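Local atomic coordinates of ribose 5-phosphate isomerase B (Anaplasma phagocytophilum, PDB entry 4EM8), a protein that probably interconverts ribose 5-phosphate and ribulose 5-phosphate as an isomerase of the LacAB/RpiB family. Residues A[13-18]-A[48-53]; A[68-73]-A[110-115]; A[85-90]-A[106-111]; A[100-105]-A[127-132]. One frame throughout, in Å; residues are numbered along the deposited sequence.

Interaction 1. Residues A[13-18]-A[48-53]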
loop_
_atom_site.group_PDB
_atom_site.type_symbol
_atom_site.label_atom_id
_atom_site.label_comp_id
_atom_site.label_asym_id
_atom_site.label_seq_id
_atom_site.Cartn_x
_atom_site.Cartn_y
_atom_site.Cartn_z
ATOM N N SER A 13 10.713 -1.510 12.342
ATOM C CA SER A 13 11.222 -0.156 12.377
ATOM C C SER A 13 10.132 0.884 12.297
ATOM O O SER A 13 9.007 0.611 11.868
ATOM C CB SER A 13 12.283 0.091 11.282
ATOM O OG SER A 13 11.690 0.360 10.045
ATOM N N SER A 14 10.502 2.093 12.714
ATOM C CA SER A 14 9.648 3.233 12.613
ATOM C C SER A 14 10.393 4.551 12.496
ATOM O O SER A 14 11.637 4.656 12.670
ATOM C CB SER A 14 8.732 3.306 13.854
ATOM O OG SER A 14 9.462 3.796 14.973
ATOM N N ASP A 15 9.602 5.566 12.167
ATOM C CA ASP A 15 10.020 6.935 12.337
ATOM C C ASP A 15 9.576 7.369 13.735
ATOM O O ASP A 15 9.142 6.546 14.563
ATOM C CB ASP A 15 9.528 7.848 11.183
ATOM C CG ASP A 15 8.052 8.123 11.210
ATOM O OD1 ASP A 15 7.347 7.633 12.103
ATOM O OD2 ASP A 15 7.581 8.845 10.298
ATOM N N HIS A 16 9.724 8.647 14.022
ATOM C CA HIS A 16 9.463 9.138 15.367
ATOM C C HIS A 16 8.028 8.924 15.765
ATOM O O HIS A 16 7.756 8.683 16.930
ATOM C CB HIS A 16 9.783 10.625 15.440
ATOM C CG HIS A 16 9.161 11.406 14.337
ATOM N ND1 HIS A 16 9.625 11.366 13.073
ATOM C CD2 HIS A 16 8.053 12.243 14.325
ATOM C CE1 HIS A 16 8.869 12.163 12.294
ATOM N NE2 HIS A 16 7.903 12.690 13.055
ATOM N N ALA A 17 7.102 9.009 14.803
ATOM C CA ALA A 17 5.661 8.876 15.098
ATOM C C ALA A 17 5.330 7.467 15.585
ATOM O O ALA A 17 4.438 7.266 16.414
ATOM C CB ALA A 17 4.824 9.201 13.847
ATOM N N GLY A 18 6.082 6.498 15.077
ATOM C CA GLY A 18 5.817 5.083 15.312
ATOM C C GLY A 18 6.527 4.417 16.469
ATOM O O GLY A 18 6.319 3.228 16.690
ATOM N N VAL A 48 12.530 12.132 12.416
ATOM C CA VAL A 48 13.327 11.505 11.358
ATOM C C VAL A 48 12.471 11.277 10.104
ATOM O O VAL A 48 11.289 11.556 10.120
ATOM C CB VAL A 48 13.928 10.147 11.811
ATOM C CG1 VAL A 48 14.959 10.358 12.919
ATOM C CG2 VAL A 48 12.812 9.182 12.221
ATOM N N ASP A 49 13.100 10.798 9.024
ATOM C CA ASP A 49 12.435 10.558 7.746
ATOM C C ASP A 49 12.160 9.053 7.555
ATOM O O ASP A 49 13.101 8.251 7.485
ATOM C CB ASP A 49 13.303 11.094 6.591
ATOM C CG ASP A 49 13.463 12.610 6.621
ATOM O OD1 ASP A 49 12.626 13.323 7.216
ATOM O OD2 ASP A 49 14.433 13.073 6.028
ATOM N N TYR A 50 10.885 8.664 7.491
ATOM C CA TYR A 50 10.533 7.233 7.418
ATOM C C TYR A 50 11.301 6.470 6.340
ATOM O O TYR A 50 11.707 5.331 6.578
ATOM C CB TYR A 50 8.996 6.997 7.339
ATOM C CG TYR A 50 8.317 7.681 6.178
ATOM C CD1 TYR A 50 8.220 7.057 4.941
ATOM C CD2 TYR A 50 7.791 8.966 6.309
ATOM C CE1 TYR A 50 7.623 7.698 3.860
ATOM C CE2 TYR A 50 7.177 9.618 5.233
ATOM C CZ TYR A 50 7.113 8.991 4.010
ATOM O OH TYR A 50 6.515 9.630 2.945
ATOM N N PRO A 51 11.553 7.085 5.168
ATOM C CA PRO A 51 12.273 6.293 4.149
ATOM C C PRO A 51 13.665 5.775 4.553
ATOM O O PRO A 51 14.099 4.729 4.052
ATOM C CB PRO A 51 12.403 7.273 2.974
ATOM C CG PRO A 51 11.278 8.242 3.157
ATOM C CD PRO A 51 11.179 8.415 4.638
ATOM N N ASP A 52 14.348 6.487 5.448
ATOM C CA ASP A 52 15.658 6.064 5.903
ATOM C C ASP A 52 15.633 4.819 6.804
ATOM O O ASP A 52 16.668 4.222 7.034
ATOM C CB ASP A 52 16.359 7.208 6.641
ATOM C CG ASP A 52 16.645 8.392 5.746
ATOM O OD1 ASP A 52 16.888 8.215 4.544
ATOM O OD2 ASP A 52 16.625 9.515 6.246
ATOM N N TYR A 53 14.470 4.436 7.316
ATOM C CA TYR A 53 14.361 3.310 8.269
ATOM C C TYR A 53 13.772 2.012 7.668
ATOM O O TYR A 53 13.507 1.030 8.365
ATOM C CB TYR A 53 13.634 3.806 9.525
ATOM C CG TYR A 53 14.539 4.739 10.291
ATOM C CD1 TYR A 53 14.610 6.088 9.960
ATOM C CD2 TYR A 53 15.376 4.258 11.278
ATOM C CE1 TYR A 53 15.466 6.938 10.626
ATOM C CE2 TYR A 53 16.242 5.095 11.949
ATOM C CZ TYR A 53 16.264 6.440 11.619
ATOM O OH TYR A 53 17.111 7.286 12.249
HETATM O O HOH W 1 9.122 10.611 8.810
#

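Interaction 2. Residues A[68-73]-A[110-115]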
loop_
_atom_site.group_PDB
_atom_site.type_symbol
_atom_site.label_atom_id
_atom_site.label_comp_id
_atom_site.label_asym_id
_atom_site.label_seq_id
_atom_site.Cartn_x
_atom_site.Cartn_y
_atom_site.Cartn_z
ATOM N N VAL A 68 7.912 -5.369 10.019
ATOM C CA VAL A 68 6.857 -4.452 10.408
ATOM C C VAL A 68 7.423 -3.034 10.299
ATOM O O VAL A 68 8.486 -2.729 10.880
ATOM C CB VAL A 68 6.320 -4.702 11.836
ATOM C CG1 VAL A 68 5.264 -3.682 12.199
ATOM C CG2 VAL A 68 5.735 -6.108 11.999
ATOM N N LEU A 69 6.748 -2.192 9.533
ATOM C CA LEU A 69 7.119 -0.774 9.372
ATOM C C LEU A 69 6.041 0.198 9.849
ATOM O O LEU A 69 4.853 0.020 9.541
ATOM C CB LEU A 69 7.425 -0.512 7.901
ATOM C CG LEU A 69 8.618 -1.288 7.299
ATOM C CD1 LEU A 69 8.631 -1.108 5.771
ATOM C CD2 LEU A 69 9.963 -0.847 7.876
ATOM N N ILE A 70 6.429 1.268 10.557
ATOM C CA ILE A 70 5.426 2.150 11.163
ATOM C C ILE A 70 5.751 3.636 10.973
ATOM O O ILE A 70 6.829 4.075 11.305
ATOM C CB ILE A 70 5.218 1.887 12.674
ATOM C CG1 ILE A 70 5.060 0.362 12.979
ATOM C CG2 ILE A 70 3.999 2.671 13.189
ATOM C CD1 ILE A 70 5.226 0.023 14.440
ATOM N N CYS A 71 4.831 4.382 10.385
ATOM C CA CYS A 71 4.963 5.841 10.332
ATOM C C CYS A 71 3.621 6.375 10.784
ATOM O O CYS A 71 2.762 5.602 11.206
ATOM C CB CYS A 71 5.379 6.340 8.952
ATOM S SG CYS A 71 4.238 6.032 7.561
ATOM N N GLY A 72 3.401 7.684 10.673
ATOM C CA GLY A 72 2.133 8.238 11.148
ATOM C C GLY A 72 0.878 7.622 10.537
ATOM O O GLY A 72 -0.101 7.317 11.241
ATOM N N THR A 73 0.923 7.436 9.231
ATOM C CA THR A 73 -0.213 6.923 8.427
ATOM C C THR A 73 -0.048 5.503 7.909
ATOM O O THR A 73 -1.029 4.820 7.547
ATOM C CB THR A 73 -0.384 7.802 7.196
ATOM O OG1 THR A 73 0.767 7.653 6.344
ATOM C CG2 THR A 73 -0.543 9.267 7.621
ATOM N N LEU A 110 4.242 -5.926 7.112
ATOM C CA LEU A 110 3.036 -5.286 7.618
ATOM C C LEU A 110 3.332 -3.819 7.962
ATOM O O LEU A 110 4.253 -3.534 8.735
ATOM C CB LEU A 110 2.505 -6.054 8.829
ATOM C CG LEU A 110 1.294 -5.532 9.663
ATOM C CD1 LEU A 110 0.086 -5.207 8.790
ATOM C CD2 LEU A 110 0.912 -6.524 10.771
ATOM N N CYS A 111 2.578 -2.889 7.374
ATOM C CA CYS A 111 2.709 -1.471 7.708
ATOM C C CYS A 111 1.542 -0.959 8.563
ATOM O O CYS A 111 0.419 -1.297 8.284
ATOM C CB CYS A 111 2.782 -0.656 6.418
ATOM S SG CYS A 111 4.175 -1.157 5.367
ATOM N N PHE A 112 1.818 -0.132 9.566
ATOM C CA PHE A 112 0.795 0.511 10.389
ATOM C C PHE A 112 0.940 2.030 10.362
ATOM O O PHE A 112 2.034 2.538 10.182
ATOM C CB PHE A 112 0.950 0.125 11.863
ATOM C CG PHE A 112 0.586 -1.272 12.160
ATOM C CD1 PHE A 112 -0.734 -1.647 12.153
ATOM C CD2 PHE A 112 1.558 -2.201 12.536
ATOM C CE1 PHE A 112 -1.092 -2.941 12.433
ATOM C CE2 PHE A 112 1.206 -3.492 12.838
ATOM C CZ PHE A 112 -0.128 -3.856 12.803
ATOM N N GLY A 113 -0.177 2.706 10.618
ATOM C CA GLY A 113 -0.279 4.158 10.783
ATOM C C GLY A 113 -0.548 4.390 12.243
ATOM O O GLY A 113 -1.710 4.305 12.700
ATOM N N SER A 114 0.516 4.724 12.982
ATOM C CA SER A 114 0.465 4.779 14.440
ATOM C C SER A 114 -0.500 5.846 14.940
ATOM O O SER A 114 -1.057 5.700 16.014
ATOM C CB SER A 114 1.858 5.043 15.025
ATOM O OG SER A 114 2.363 6.319 14.573
ATOM N N ARG A 115 -0.705 6.910 14.162
ATOM C CA ARG A 115 -1.624 7.969 14.565
ATOM C C ARG A 115 -3.097 7.671 14.318
ATOM O O ARG A 115 -3.929 8.445 14.713
ATOM C CB ARG A 115 -1.221 9.297 13.893
ATOM C CG ARG A 115 0.065 9.824 14.476
ATOM C CD ARG A 115 0.547 11.080 13.801
ATOM N NE ARG A 115 1.771 11.579 14.445
ATOM C CZ ARG A 115 2.701 12.329 13.846
ATOM N NH1 ARG A 115 2.562 12.690 12.584
ATOM N NH2 ARG A 115 3.771 12.734 14.525
#

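Interaction 3. Residues A[85-90]-A[106-111]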
loop_
_atom_site.group_PDB
_atom_site.type_symbol
_atom_site.label_atom_id
_atom_site.label_comp_id
_atom_site.label_asym_id
_atom_site.label_seq_id
_atom_site.Cartn_x
_atom_site.Cartn_y
_atom_site.Cartn_z
ATOM N N LYS A 85 11.858 -5.750 -4.848
ATOM C CA LYS A 85 11.198 -6.908 -5.481
ATOM C C LYS A 85 10.963 -8.136 -4.582
ATOM O O LYS A 85 10.136 -8.989 -4.913
ATOM C CB LYS A 85 11.953 -7.326 -6.758
ATOM C CG LYS A 85 12.030 -6.209 -7.800
ATOM C CD LYS A 85 12.583 -6.638 -9.155
ATOM C CE LYS A 85 12.354 -5.526 -10.193
ATOM N NZ LYS A 85 12.499 -5.955 -11.605
ATOM N N ASN A 86 11.668 -8.240 -3.464
ATOM C CA ASN A 86 11.487 -9.381 -2.551
ATOM C C ASN A 86 10.389 -9.065 -1.522
ATOM O O ASN A 86 10.041 -9.924 -0.756
ATOM C CB ASN A 86 12.778 -9.735 -1.795
ATOM C CG ASN A 86 13.340 -8.566 -0.991
ATOM O OD1 ASN A 86 13.313 -7.430 -1.441
ATOM N ND2 ASN A 86 13.867 -8.848 0.209
ATOM N N ILE A 87 9.902 -7.822 -1.514
ATOM C CA ILE A 87 9.005 -7.322 -0.502
ATOM C C ILE A 87 7.602 -7.183 -1.033
ATOM O O ILE A 87 7.357 -6.644 -2.149
ATOM C CB ILE A 87 9.445 -5.939 0.016
ATOM C CG1 ILE A 87 10.859 -5.972 0.632
ATOM C CG2 ILE A 87 8.440 -5.415 1.034
ATOM C CD1 ILE A 87 11.083 -6.935 1.799
ATOM N N ARG A 88 6.658 -7.628 -0.200
ATOM C CA ARG A 88 5.241 -7.495 -0.494
ATOM C C ARG A 88 4.595 -6.923 0.744
ATOM O O ARG A 88 4.229 -7.675 1.672
ATOM C CB ARG A 88 4.637 -8.853 -0.893
ATOM C CG ARG A 88 5.272 -9.404 -2.169
ATOM C CD ARG A 88 4.754 -10.779 -2.561
ATOM N NE ARG A 88 5.061 -11.756 -1.533
ATOM C CZ ARG A 88 6.255 -12.325 -1.375
ATOM N NH1 ARG A 88 7.241 -12.040 -2.206
ATOM N NH2 ARG A 88 6.459 -13.187 -0.394
ATOM N N ALA A 89 4.531 -5.578 0.771
ATOM C CA ALA A 89 4.052 -4.826 1.926
ATOM C C ALA A 89 2.591 -4.449 1.838
ATOM O O ALA A 89 2.118 -4.038 0.799
ATOM C CB ALA A 89 4.880 -3.555 2.137
ATOM N N ALA A 90 1.897 -4.476 2.966
ATOM C CA ALA A 90 0.485 -4.043 3.034
ATOM C C ALA A 90 0.274 -3.204 4.292
ATOM O O ALA A 90 0.643 -3.620 5.382
ATOM C CB ALA A 90 -0.445 -5.256 3.063
ATOM N N ASP A 106 0.801 -13.239 -0.251
ATOM C CA ASP A 106 1.888 -13.750 0.583
ATOM C C ASP A 106 2.664 -12.609 1.210
ATOM O O ASP A 106 3.890 -12.562 1.102
ATOM C CB ASP A 106 2.848 -14.613 -0.233
ATOM C CG ASP A 106 3.704 -15.546 0.646
ATOM O OD1 ASP A 106 3.366 -15.770 1.830
ATOM O OD2 ASP A 106 4.722 -16.056 0.144
ATOM N N ALA A 107 1.942 -11.645 1.776
ATOM C CA ALA A 107 2.566 -10.385 2.246
ATOM C C ALA A 107 3.611 -10.711 3.305
ATOM O O ALA A 107 3.370 -11.551 4.168
ATOM C CB ALA A 107 1.527 -9.407 2.783
ATOM N N ASN A 108 4.800 -10.108 3.192
ATOM C CA ASN A 108 5.874 -10.373 4.145
ATOM C C ASN A 108 6.278 -9.143 4.990
ATOM O O ASN A 108 7.103 -9.269 5.898
ATOM C CB ASN A 108 7.071 -11.049 3.452
ATOM C CG ASN A 108 7.622 -10.254 2.298
ATOM O OD1 ASN A 108 7.322 -9.055 2.127
ATOM N ND2 ASN A 108 8.482 -10.911 1.487
ATOM N N VAL A 109 5.676 -7.984 4.709
ATOM C CA VAL A 109 5.847 -6.738 5.497
ATOM C C VAL A 109 4.487 -6.093 5.819
ATOM O O VAL A 109 3.675 -5.754 4.918
ATOM C CB VAL A 109 6.747 -5.728 4.763
ATOM C CG1 VAL A 109 6.788 -4.344 5.446
ATOM C CG2 VAL A 109 8.146 -6.329 4.589
ATOM N N LEU A 110 4.242 -5.926 7.112
ATOM C CA LEU A 110 3.036 -5.286 7.618
ATOM C C LEU A 110 3.332 -3.819 7.962
ATOM O O LEU A 110 4.253 -3.534 8.735
ATOM C CB LEU A 110 2.505 -6.054 8.829
ATOM C CG LEU A 110 1.294 -5.532 9.663
ATOM C CD1 LEU A 110 0.086 -5.207 8.790
ATOM C CD2 LEU A 110 0.912 -6.524 10.771
ATOM N N CYS A 111 2.578 -2.889 7.374
ATOM C CA CYS A 111 2.709 -1.471 7.708
ATOM C C CYS A 111 1.542 -0.959 8.563
ATOM O O CYS A 111 0.419 -1.297 8.284
ATOM C CB CYS A 111 2.782 -0.656 6.418
ATOM S SG CYS A 111 4.175 -1.157 5.367
#

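Interaction 4. Residues A[100-105]-A[127-132]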
loop_
_atom_site.group_PDB
_atom_site.type_symbol
_atom_site.label_atom_id
_atom_site.label_comp_id
_atom_site.label_asym_id
_atom_site.label_seq_id
_atom_site.Cartn_x
_atom_site.Cartn_y
_atom_site.Cartn_z
ATOM N N LEU A 100 -6.277 -11.008 4.097
ATOM C CA LEU A 100 -6.314 -11.042 2.652
ATOM C C LEU A 100 -4.890 -10.861 2.090
ATOM O O LEU A 100 -4.489 -11.545 1.145
ATOM C CB LEU A 100 -7.315 -9.986 2.123
ATOM C CG LEU A 100 -8.827 -10.209 2.366
ATOM C CD1 LEU A 100 -9.667 -8.997 1.944
ATOM C CD2 LEU A 100 -9.370 -11.471 1.695
ATOM N N SER A 101 -4.094 -9.985 2.708
ATOM C CA SER A 101 -2.741 -9.721 2.191
ATOM C C SER A 101 -1.839 -10.969 2.254
ATOM O O SER A 101 -0.987 -11.205 1.359
ATOM C CB SER A 101 -2.098 -8.520 2.931
ATOM O OG SER A 101 -1.573 -8.870 4.222
ATOM N N ARG A 102 -1.985 -11.720 3.341
ATOM C CA ARG A 102 -1.315 -12.995 3.520
ATOM C C ARG A 102 -1.866 -14.055 2.545
ATOM O O ARG A 102 -1.116 -14.719 1.803
ATOM C CB ARG A 102 -1.472 -13.472 4.983
ATOM C CG ARG A 102 -0.682 -12.611 5.988
ATOM C CD ARG A 102 0.836 -12.740 5.842
ATOM N NE ARG A 102 1.182 -14.160 5.910
ATOM C CZ ARG A 102 1.901 -14.836 5.024
ATOM N NH1 ARG A 102 2.484 -14.240 3.986
ATOM N NH2 ARG A 102 2.028 -16.163 5.188
ATOM N N GLU A 103 -3.182 -14.204 2.535
ATOM C CA GLU A 103 -3.805 -15.258 1.704
ATOM C C GLU A 103 -3.544 -15.089 0.216
ATOM O O GLU A 103 -3.212 -16.054 -0.453
ATOM C CB GLU A 103 -5.306 -15.324 1.962
ATOM C CG GLU A 103 -5.627 -15.943 3.307
ATOM C CD GLU A 103 -7.112 -16.140 3.509
ATOM O OE1 GLU A 103 -7.906 -15.351 2.964
ATOM O OE2 GLU A 103 -7.475 -17.062 4.254
ATOM N N HIS A 104 -3.687 -13.866 -0.291
ATOM C CA HIS A 104 -3.567 -13.618 -1.729
ATOM C C HIS A 104 -2.234 -13.165 -2.176
ATOM O O HIS A 104 -1.830 -13.484 -3.290
ATOM C CB HIS A 104 -4.542 -12.545 -2.199
ATOM C CG HIS A 104 -5.981 -12.833 -1.878
ATOM N ND1 HIS A 104 -6.947 -11.967 -2.148
ATOM C CD2 HIS A 104 -6.602 -13.950 -1.289
ATOM C CE1 HIS A 104 -8.140 -12.465 -1.757
ATOM N NE2 HIS A 104 -7.933 -13.678 -1.222
ATOM N N ASN A 105 -1.558 -12.335 -1.382
ATOM C CA ASN A 105 -0.299 -11.747 -1.841
ATOM C C ASN A 105 0.965 -12.265 -1.147
ATOM O O ASN A 105 2.080 -11.785 -1.459
ATOM C CB ASN A 105 -0.395 -10.225 -1.757
ATOM C CG ASN A 105 -1.707 -9.717 -2.296
ATOM O OD1 ASN A 105 -2.651 -9.522 -1.532
ATOM N ND2 ASN A 105 -1.791 -9.523 -3.617
ATOM N N TYR A 127 -1.313 -10.180 14.906
ATOM C CA TYR A 127 -1.481 -11.601 15.217
ATOM C C TYR A 127 -2.014 -12.347 13.978
ATOM O O TYR A 127 -1.477 -13.384 13.575
ATOM C CB TYR A 127 -2.417 -11.824 16.419
ATOM C CG TYR A 127 -2.573 -13.304 16.720
ATOM C CD1 TYR A 127 -1.520 -14.007 17.283
ATOM C CD2 TYR A 127 -3.743 -14.004 16.396
ATOM C CE1 TYR A 127 -1.617 -15.365 17.554
ATOM C CE2 TYR A 127 -3.853 -15.376 16.657
ATOM C CZ TYR A 127 -2.782 -16.046 17.232
ATOM O OH TYR A 127 -2.825 -17.378 17.531
ATOM N N THR A 128 -3.053 -11.770 13.372
ATOM C CA THR A 128 -3.671 -12.290 12.139
ATOM C C THR A 128 -2.627 -12.415 11.028
ATOM O O THR A 128 -2.466 -13.498 10.442
ATOM C CB THR A 128 -4.830 -11.391 11.709
ATOM O OG1 THR A 128 -5.822 -11.396 12.744
ATOM C CG2 THR A 128 -5.496 -11.859 10.398
ATOM N N PHE A 129 -1.872 -11.347 10.810
ATOM C CA PHE A 129 -0.820 -11.330 9.808
ATOM C C PHE A 129 0.162 -12.484 9.990
ATOM O O PHE A 129 0.488 -13.175 9.033
ATOM C CB PHE A 129 -0.054 -10.000 9.853
ATOM C CG PHE A 129 0.795 -9.741 8.631
ATOM C CD1 PHE A 129 0.248 -9.169 7.497
ATOM C CD2 PHE A 129 2.147 -10.068 8.618
ATOM C CE1 PHE A 129 1.009 -8.893 6.374
ATOM C CE2 PHE A 129 2.922 -9.781 7.489
ATOM C CZ PHE A 129 2.350 -9.210 6.365
ATOM N N MET A 130 0.600 -12.694 11.233
ATOM C CA MET A 130 1.582 -13.721 11.568
ATOM C C MET A 130 1.059 -15.164 11.502
ATOM O O MET A 130 1.864 -16.074 11.354
ATOM C CB MET A 130 2.155 -13.483 12.982
ATOM C CG MET A 130 2.893 -12.155 13.184
ATOM S SD MET A 130 4.434 -12.015 12.253
ATOM C CE MET A 130 5.404 -13.300 13.045
ATOM N N THR A 131 -0.252 -15.366 11.630
ATOM C CA THR A 131 -0.841 -16.683 11.718
ATOM C C THR A 131 -1.690 -17.081 10.488
ATOM O O THR A 131 -2.348 -18.124 10.516
ATOM C CB THR A 131 -1.690 -16.831 12.989
ATOM O OG1 THR A 131 -2.575 -15.715 13.113
ATOM C CG2 THR A 131 -0.807 -16.885 14.243
ATOM N N THR A 132 -1.674 -16.273 9.433
ATOM C CA THR A 132 -2.409 -16.588 8.186
ATOM C C THR A 132 -1.464 -17.126 7.117
ATOM O O THR A 132 -0.481 -16.500 6.735
ATOM C CB THR A 132 -3.161 -15.363 7.636
ATOM O OG1 THR A 132 -3.977 -14.805 8.653
ATOM C CG2 THR A 132 -4.070 -15.723 6.429
#

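Interaction 1. Residues A[13-18]-A[48-53]
Val48 presses its CG2 branch against the backbone of Asp15, with CG2 3.6 Å from Asp15 CA, and this is where the loop 48-53 packs closely on the end of strand 9-14. Beside it, Asp15 and Tyr50 run in the same direction, and Asp15 OD2 lies near the plane of the Tyr50 ring at its edge, 3.8 Å from Tyr50 CB. A chi1 of 72° sets Asp15 CG between its own backbone N and carbonyl carbon, which brings the carboxylate over to the loop. There a water completes the join: it donates to Asp15 OD2 at 2.8 Å and to Val48 O at 2.7 Å, and accepts from Tyr50 N. At the other end Ser13 OG donates to Tyr53 O across 2.6 Å, approaching from above the carbonyl plane.

The looser side belongs to His16. Its ring comes close just to the backbone of Val48, with ND1 3.1 Å from Val48 N, and also packs on Arg142 of the second subunit. Asp15 and His16 are predicted to bind D-ribulose 5-phosphate, so the loop probably helps to line the pocket. Around the contact, Ser13 and Tyr50 rest on Met77 of helix 75-81, and Asp15 touches Cys71 at the end of the adjacent strand 66-71.

Interaction 2. Residues A[68-73]-A[110-115]
Val68 and Phe112 meet on one face of the sheet, where CG1 of the valine reaches the edge of the phenylalanine ring 4.0 Å from Phe112 CD2. With chi1 at 178°, Val68 CG1 stands anti to the backbone N and leans toward strand 109-113. Ile70 shares this face: its CG1 also lies near the ring plane at the edge, while CG2 turns to Ser114 CB at 3.7 Å. The ring thus receives methyl and methylene groups at its rim from the neighbouring strand, and Leu110 CD1 of its own strand sits over one face. On the other side of the sheet, Leu69 CB looks at Cys111 SG across 4.2 Å.

The strands run parallel, 20° apart, in the manner of a Rossmann-like sheet. Leu69 is held at both its N-H and its carbonyl, its N donating to Leu110 O at 2.9 Å and its O accepting from Phe112 N. Farther along, Ser114 N binds Cys71 O at 3.0 Å, and Arg115 N approaches Gly72 O on a lone pair at 3.0 Å.

Those last bonds matter because Cys71 is the predicted proton acceptor, and Gly72, Thr73 and Arg115 are predicted to bind substrate. The N-H groups of Ser114 and Arg115 therefore satisfy the carbonyls of Cys71 and Gly72, tying the predicted active-site loop to the loop after the neighbouring strand 109-113.

Interaction 3. Residues A[85-90]-A[106-111]
Asp106 O is gripped by two nitrogens of Arg88, which comes to it side-on: NE and NH2 each lie 3.0 Å from Asp106 O. The oxygen stays close to the guanidinium plane, NH2 arriving in the carbonyl plane and NE from well above it. A bend at chi3 of -62° folds the arginine back to this position. NH2 also forms a long salt bridge with Asp106 OD2 at 3.4 Å, although the carboxylate has a further partner in Arg102.

Asn108 lies over one face of the same guanidinium, its amide turned 39° against it. Both ends of that amide are used: OD1 accepts from Arg88 N at 2.8 Å, almost straight, and ND2 donates to Asn86 O at 2.9 Å within its own plane. The side chain clamps the turn leading into strand 89-91, part of a beta-alpha-beta unit whose crossover is helix 95-105. Parallel pairing follows, with Ala90 N donating to Val109 O at 2.9 Å and Cys111 N to Ala90 O at an angle of 178°. On the face that carries both, Ala89 CB packs on Val109; just before the strand, Ile87 CG2 meets Val109 CG2 at 3.7 Å. Arg83 of the second subunit bonds to Ile87 O.

Interaction 4. Residues A[100-105]-A[127-132]
Arg102 bends over the ring of Phe129 and ends at the carbonyl of Thr132, joining helix 95-105 to the end of helix 119-131. Its CB begins the contact beside Thr132, 3.7 Å from Thr132 CB. CG then passes over the ring near Phe129 CD1. CD stands almost exactly above the ring centre, 3.7 Å from the Phe129 centroid and 5° off the normal, a CH-pi contact over the face. Both methylenes also press on the carbonyl of the same residue, CD lying 3.2 Å from Phe129 O. The bends at chi2 and chi3, -68° and -54°, lower the chain onto the ring and turn the head group toward the backbone. NE makes a weak bond to Thr132 O, and NH2 a sounder one to the same oxygen at 3.0 Å, in the carbonyl plane. NH1 turns elsewhere, to the carbonyl of Ala107 and the carboxylate of Asp106.

At the ring edge, Ser101 OG, bonded to Ala98 O, lies 3.4 Å from Phe129 CE1; Ser101 also packs on Ile75 of the second subunit. Thr132 CG2 touches Glu103 CG at 3.5 Å, and the glutamate tip pairs with Lys99. Helix 95-105, which also carries, away from this contact, the predicted proton donor His104, thus packs on the end of helix 119-131 and Thr132, while Phe129 reaches Ala107, ahead of strand 109-113.

The four contacts follow one parallel sheet and its helices. Interactions 1 and 2 meet through the neighbouring strands 9-14 and 66-71, their centres about 9 Å apart, and bring the side chains of Asp15 and Cys71 within about 4 Å at the predicted active site. Interaction 2 continues into interaction 3 through strand 109-113, with Leu69 CD1 3.7 Å from Val109 CG1. Interactions 3 and 4, centres about 10 Å apart, are joined where Arg102 NH1 reaches Ala107 O, 2.8 Å away, a probable hydrogen bond. Interactions 1 and 4 are about 24 Å apart between centres, yet the pocket probably spans the dimer: Thr73 packs on His104 of the second subunit, and Tyr50 hydrogen-bonds weakly to its Asn105.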